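PDB 3CPG: pyridoxal phosphate homeostasis protein from Bifidobacterium adolescentis ATCC 15703, which probably binds pyridoxal 5'-phosphate and takes part in keeping the cell's supply of this cofactor in balance. Local coordinates for residues A[148-153]-A[194-199]; A[161-166]-A[188-193]. All coordinates share one frame; numbering follows the deposited sequence.

Contact 1 (A[148-153]-A[194-199]); sequences EKISRR and DGIELQ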
# COMPACT_ATOMS: atom_id res chain seq x y z
N GLU A 148 -0.42 11.42 -14.82
CA GLU A 148 0.38 12.20 -15.77
C GLU A 148 1.36 13.10 -15.03
O GLU A 148 2.51 13.25 -15.42
CB GLU A 148 -0.52 13.06 -16.66
CG GLU A 148 -1.45 12.30 -17.58
CD GLU A 148 -2.34 13.23 -18.41
OE1 GLU A 148 -3.00 14.10 -17.81
OE2 GLU A 148 -2.38 13.07 -19.65
N LYS A 149 0.89 13.72 -13.95
CA LYS A 149 1.74 14.61 -13.17
C LYS A 149 2.91 13.83 -12.56
O LYS A 149 4.03 14.32 -12.51
CB LYS A 149 0.93 15.29 -12.06
CG LYS A 149 -0.13 16.23 -12.59
CD LYS A 149 -0.99 16.78 -11.47
CE LYS A 149 -2.11 17.64 -12.02
NZ LYS A 149 -2.95 18.19 -10.93
N ILE A 150 2.63 12.61 -12.10
CA ILE A 150 3.69 11.79 -11.52
C ILE A 150 4.64 11.36 -12.63
O ILE A 150 5.86 11.37 -12.46
CB ILE A 150 3.09 10.55 -10.81
CG1 ILE A 150 2.24 11.02 -9.62
CG2 ILE A 150 4.20 9.60 -10.36
CD1 ILE A 150 1.47 9.91 -8.92
N SER A 151 4.08 11.01 -13.78
CA SER A 151 4.88 10.59 -14.93
C SER A 151 5.89 11.67 -15.35
O SER A 151 7.07 11.40 -15.53
CB SER A 151 3.97 10.26 -16.11
OG SER A 151 4.72 10.04 -17.29
N ARG A 152 5.40 12.90 -15.51
CA ARG A 152 6.27 14.00 -15.93
C ARG A 152 7.47 14.15 -15.00
O ARG A 152 8.60 14.35 -15.45
CB ARG A 152 5.48 15.31 -15.93
CG ARG A 152 4.26 15.32 -16.81
CD ARG A 152 3.54 16.66 -16.67
NE ARG A 152 4.34 17.76 -17.19
CZ ARG A 152 4.40 18.08 -18.48
NH1 ARG A 152 3.70 17.40 -19.37
NH2 ARG A 152 5.16 19.09 -18.88
N ARG A 153 7.21 14.06 -13.70
CA ARG A 153 8.24 14.21 -12.69
C ARG A 153 9.19 13.01 -12.60
O ARG A 153 10.39 13.18 -12.37
CB ARG A 153 7.58 14.51 -11.34
CG ARG A 153 6.91 15.89 -11.36
CD ARG A 153 5.95 16.13 -10.20
NE ARG A 153 5.46 17.51 -10.20
CZ ARG A 153 4.58 18.02 -11.06
NH1 ARG A 153 4.07 17.27 -12.02
NH2 ARG A 153 4.22 19.29 -10.96
N ASP A 194 5.17 6.89 -19.45
CA ASP A 194 6.55 6.53 -19.13
C ASP A 194 6.83 6.94 -17.68
O ASP A 194 6.11 7.76 -17.11
CB ASP A 194 7.54 7.26 -20.05
CG ASP A 194 7.39 6.87 -21.50
OD1 ASP A 194 7.32 5.66 -21.79
OD2 ASP A 194 7.37 7.78 -22.36
N GLY A 195 7.87 6.36 -17.09
CA GLY A 195 8.21 6.71 -15.72
C GLY A 195 7.35 6.08 -14.64
O GLY A 195 7.61 6.27 -13.45
N ILE A 196 6.31 5.34 -15.04
CA ILE A 196 5.47 4.68 -14.05
C ILE A 196 5.18 3.23 -14.42
O ILE A 196 5.15 2.86 -15.60
CB ILE A 196 4.11 5.42 -13.84
CG1 ILE A 196 3.37 5.56 -15.16
CG2 ILE A 196 4.35 6.78 -13.20
CD1 ILE A 196 2.04 6.29 -15.02
N GLU A 197 4.99 2.41 -13.39
CA GLU A 197 4.69 1.00 -13.58
C GLU A 197 3.41 0.67 -12.82
O GLU A 197 3.38 0.71 -11.59
CB GLU A 197 5.83 0.13 -13.07
CG GLU A 197 5.61 -1.36 -13.31
CD GLU A 197 6.76 -2.22 -12.81
OE1 GLU A 197 6.86 -2.43 -11.59
OE2 GLU A 197 7.56 -2.68 -13.65
N LEU A 198 2.35 0.36 -13.55
CA LEU A 198 1.08 0.01 -12.92
C LEU A 198 1.23 -1.37 -12.29
O LEU A 198 1.37 -2.37 -13.00
CB LEU A 198 -0.03 -0.01 -13.97
CG LEU A 198 -1.42 -0.45 -13.50
CD1 LEU A 198 -1.93 0.50 -12.42
CD2 LEU A 198 -2.36 -0.47 -14.69
N GLN A 199 1.20 -1.44 -10.97
CA GLN A 199 1.40 -2.71 -10.27
C GLN A 199 0.15 -3.34 -9.67
O GLN A 199 0.23 -4.39 -9.02
CB GLN A 199 2.46 -2.52 -9.19
CG GLN A 199 3.73 -1.87 -9.73
CD GLN A 199 4.72 -1.51 -8.65
OE1 GLN A 199 4.34 -1.05 -7.57
NE2 GLN A 199 6.01 -1.68 -8.95
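The hydroxyl of Ser151 donates a hydrogen bond to the backbone carbonyl of Asp194, with 2.7 Å between Ser151 OG and Asp194 O, the one hydrogen bond that spans the two segments. The oxygen is carried to the loop by a first torsion that sets OG anti to the backbone N (chi1 171°). It meets the carbonyl at a C=O...OG angle of 147°, tilted 20° from the carbonyl plane, so the approach is fairly direct but not fully in plane. An alanine here would keep the CB but is likely to leave the Asp194 carbonyl without this donor and the loop before strand 196-202 less firmly tied to the helix.

The backbones come nearest beside this bond, at 5.2 Å between Ser151 CA and Gly195 CA. The backbone angles of Gly195 would press a side chain against the carbonyl O of Asp194, and a CB there would also lie close to Ser151 O.

In the TIM barrel of the alanine racemase N-terminal family, helix 144-157 belongs to the outer layer, and here it meets the loop that leads from helix 183-191 into strand 196-202, together with the start of that strand.

Apolar packing forms the second part of the contact. Ile150 and Ile196 cross at about a right angle and touch through their branch methyls, with Ile150 CG2 4.0 Å from Ile196 CG2; the latter methyl also lies 4.2 Å from Ser151 CA. The first torsion of Ile196 puts CG2 opposite its carbonyl carbon, and this turns the methyl to the helix. Val161 of the adjoining strand touches both isoleucines, and Ile128 and Leu123 also pack on Ile150.

Contact 2 (A[161-166]-A[188-193]); sequences VGVLLE and QKIGTL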
# COMPACT_ATOMS: atom_id res chain seq x y z
N VAL A 161 8.53 4.92 -11.11
CA VAL A 161 7.93 4.69 -9.80
C VAL A 161 6.71 3.79 -9.97
O VAL A 161 6.00 3.88 -10.98
CB VAL A 161 7.51 6.04 -9.13
CG1 VAL A 161 6.42 6.73 -9.95
CG2 VAL A 161 7.04 5.78 -7.70
N GLY A 162 6.48 2.91 -9.01
CA GLY A 162 5.33 2.03 -9.09
C GLY A 162 4.08 2.78 -8.69
O GLY A 162 4.13 3.73 -7.91
N VAL A 163 2.94 2.37 -9.24
CA VAL A 163 1.67 3.01 -8.88
C VAL A 163 0.55 1.99 -8.84
O VAL A 163 0.58 0.99 -9.56
CB VAL A 163 1.25 4.11 -9.90
CG1 VAL A 163 2.28 5.22 -9.95
CG2 VAL A 163 1.05 3.50 -11.28
N LEU A 164 -0.42 2.24 -7.97
CA LEU A 164 -1.60 1.40 -7.90
C LEU A 164 -2.73 2.35 -8.23
O LEU A 164 -2.71 3.51 -7.81
CB LEU A 164 -1.82 0.82 -6.49
CG LEU A 164 -0.76 -0.10 -5.88
CD1 LEU A 164 -1.35 -0.80 -4.65
CD2 LEU A 164 -0.30 -1.14 -6.90
N LEU A 165 -3.70 1.89 -9.01
CA LEU A 165 -4.84 2.73 -9.35
C LEU A 165 -5.81 2.59 -8.19
O LEU A 165 -6.28 1.48 -7.88
CB LEU A 165 -5.50 2.25 -10.65
CG LEU A 165 -6.87 2.86 -10.98
CD1 LEU A 165 -6.77 4.39 -11.05
CD2 LEU A 165 -7.37 2.29 -12.29
N GLU A 166 -6.09 3.71 -7.53
CA GLU A 166 -7.00 3.74 -6.39
C GLU A 166 -8.42 3.88 -6.91
O GLU A 166 -8.74 4.85 -7.59
CB GLU A 166 -6.65 4.93 -5.50
CG GLU A 166 -7.49 5.06 -4.25
CD GLU A 166 -7.20 6.35 -3.52
OE1 GLU A 166 -7.56 7.43 -4.05
OE2 GLU A 166 -6.61 6.30 -2.43
N GLN A 188 -5.64 1.56 -18.37
CA GLN A 188 -5.01 1.41 -19.67
C GLN A 188 -4.25 2.67 -20.08
O GLN A 188 -3.16 2.58 -20.64
CB GLN A 188 -6.07 1.03 -20.70
CG GLN A 188 -6.77 -0.28 -20.33
CD GLN A 188 -7.86 -0.68 -21.30
OE1 GLN A 188 -8.75 0.10 -21.61
NE2 GLN A 188 -7.81 -1.93 -21.77
N LYS A 189 -4.81 3.83 -19.77
CA LYS A 189 -4.14 5.09 -20.09
C LYS A 189 -2.86 5.20 -19.26
O LYS A 189 -1.81 5.60 -19.77
CB LYS A 189 -5.05 6.29 -19.81
CG LYS A 189 -4.36 7.64 -19.99
CD LYS A 189 -3.80 7.79 -21.40
CE LYS A 189 -2.94 9.05 -21.53
NZ LYS A 189 -3.71 10.29 -21.25
N ILE A 190 -2.95 4.85 -17.98
CA ILE A 190 -1.80 4.90 -17.09
C ILE A 190 -0.70 3.99 -17.63
O ILE A 190 0.49 4.31 -17.56
CB ILE A 190 -2.17 4.46 -15.66
CG1 ILE A 190 -3.11 5.50 -15.03
CG2 ILE A 190 -0.91 4.28 -14.81
CD1 ILE A 190 -3.62 5.12 -13.64
N GLY A 191 -1.10 2.85 -18.19
CA GLY A 191 -0.14 1.91 -18.73
C GLY A 191 0.70 2.47 -19.87
O GLY A 191 1.78 1.96 -20.15
N THR A 192 0.21 3.52 -20.52
CA THR A 192 0.94 4.13 -21.63
C THR A 192 1.93 5.20 -21.20
O THR A 192 2.75 5.66 -22.00
CB THR A 192 -0.02 4.77 -22.65
OG1 THR A 192 -0.66 5.91 -22.06
CG2 THR A 192 -1.07 3.77 -23.09
N LEU A 193 1.87 5.60 -19.93
CA LEU A 193 2.76 6.65 -19.43
C LEU A 193 4.15 6.14 -19.05
O LEU A 193 4.28 5.10 -18.41
CB LEU A 193 2.13 7.33 -18.21
CG LEU A 193 0.77 8.00 -18.46
CD1 LEU A 193 0.18 8.47 -17.14
CD2 LEU A 193 0.96 9.18 -19.41
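Strand 161-166 and the 188-193 segment, on helix 183-191, stay a full side-chain layer apart, with their nearest alpha carbons, Leu165 CA and Ile190 CA, 8.6 Å from each other. No hydrogen bond bridges that distance; the contact is made by three buried aliphatic side chains. Ile190 points from the helix toward the strand and divides itself between two residues there. Its branch methyl meets Val163, with Ile190 CG2 4.1 Å from Val163 CG2, while the end of its longer arm reaches Leu165, with Ile190 CD1 4.1 Å from Leu165 CD1. The longer arm is extended (chi2 176°), which carries CD1 well beyond the branch point and along to the second partner. Both strand residues cross Ile190 obliquely. Val163 and Leu165 are two apart in the strand and present their side chains on the same face, whereas Leu164 between them points away from the helix.

This is the strand-to-helix half of a beta-alpha-beta unit made of strand 161-166, helix 183-191 and strand 196-202, the repeating element of a TIM barrel, in which helices cover the outside of the parallel sheet. Ile196 of the following strand and Ala147 of helix 144-157 also pack on Ile190, while Leu165 further meets Leu201 and Cys178.

Following Ile190 in the chain, the hydroxyl of Thr192 turns back on the backbone, with Thr192 OG1 donating to Lys189 O at 2.6 Å.

Contacts 1 and 2 lie with their centres about 7 Å apart, on the same side of the chain's centre, and meet on neighbouring parallel strands. Gly195 O and Val161 N, 2.9 Å apart, probably hydrogen-bond just before strand 196-202 begins; Gln199 N and Val163 O, also 2.9 Å apart, probably do so further along. Between them, Ile196 CD1 of contact 1 packs 3.6 Å from Ile190 O of contact 2. The chain runs directly from segment 188-193 into 194-199; contact 2 lies within one beta-alpha-beta unit, and contact 1 ties the preceding helix 144-157 to its second strand. Both lie away from Lys57, the predicted pyridoxal phosphate lysine, which carries no cofactor in this structure.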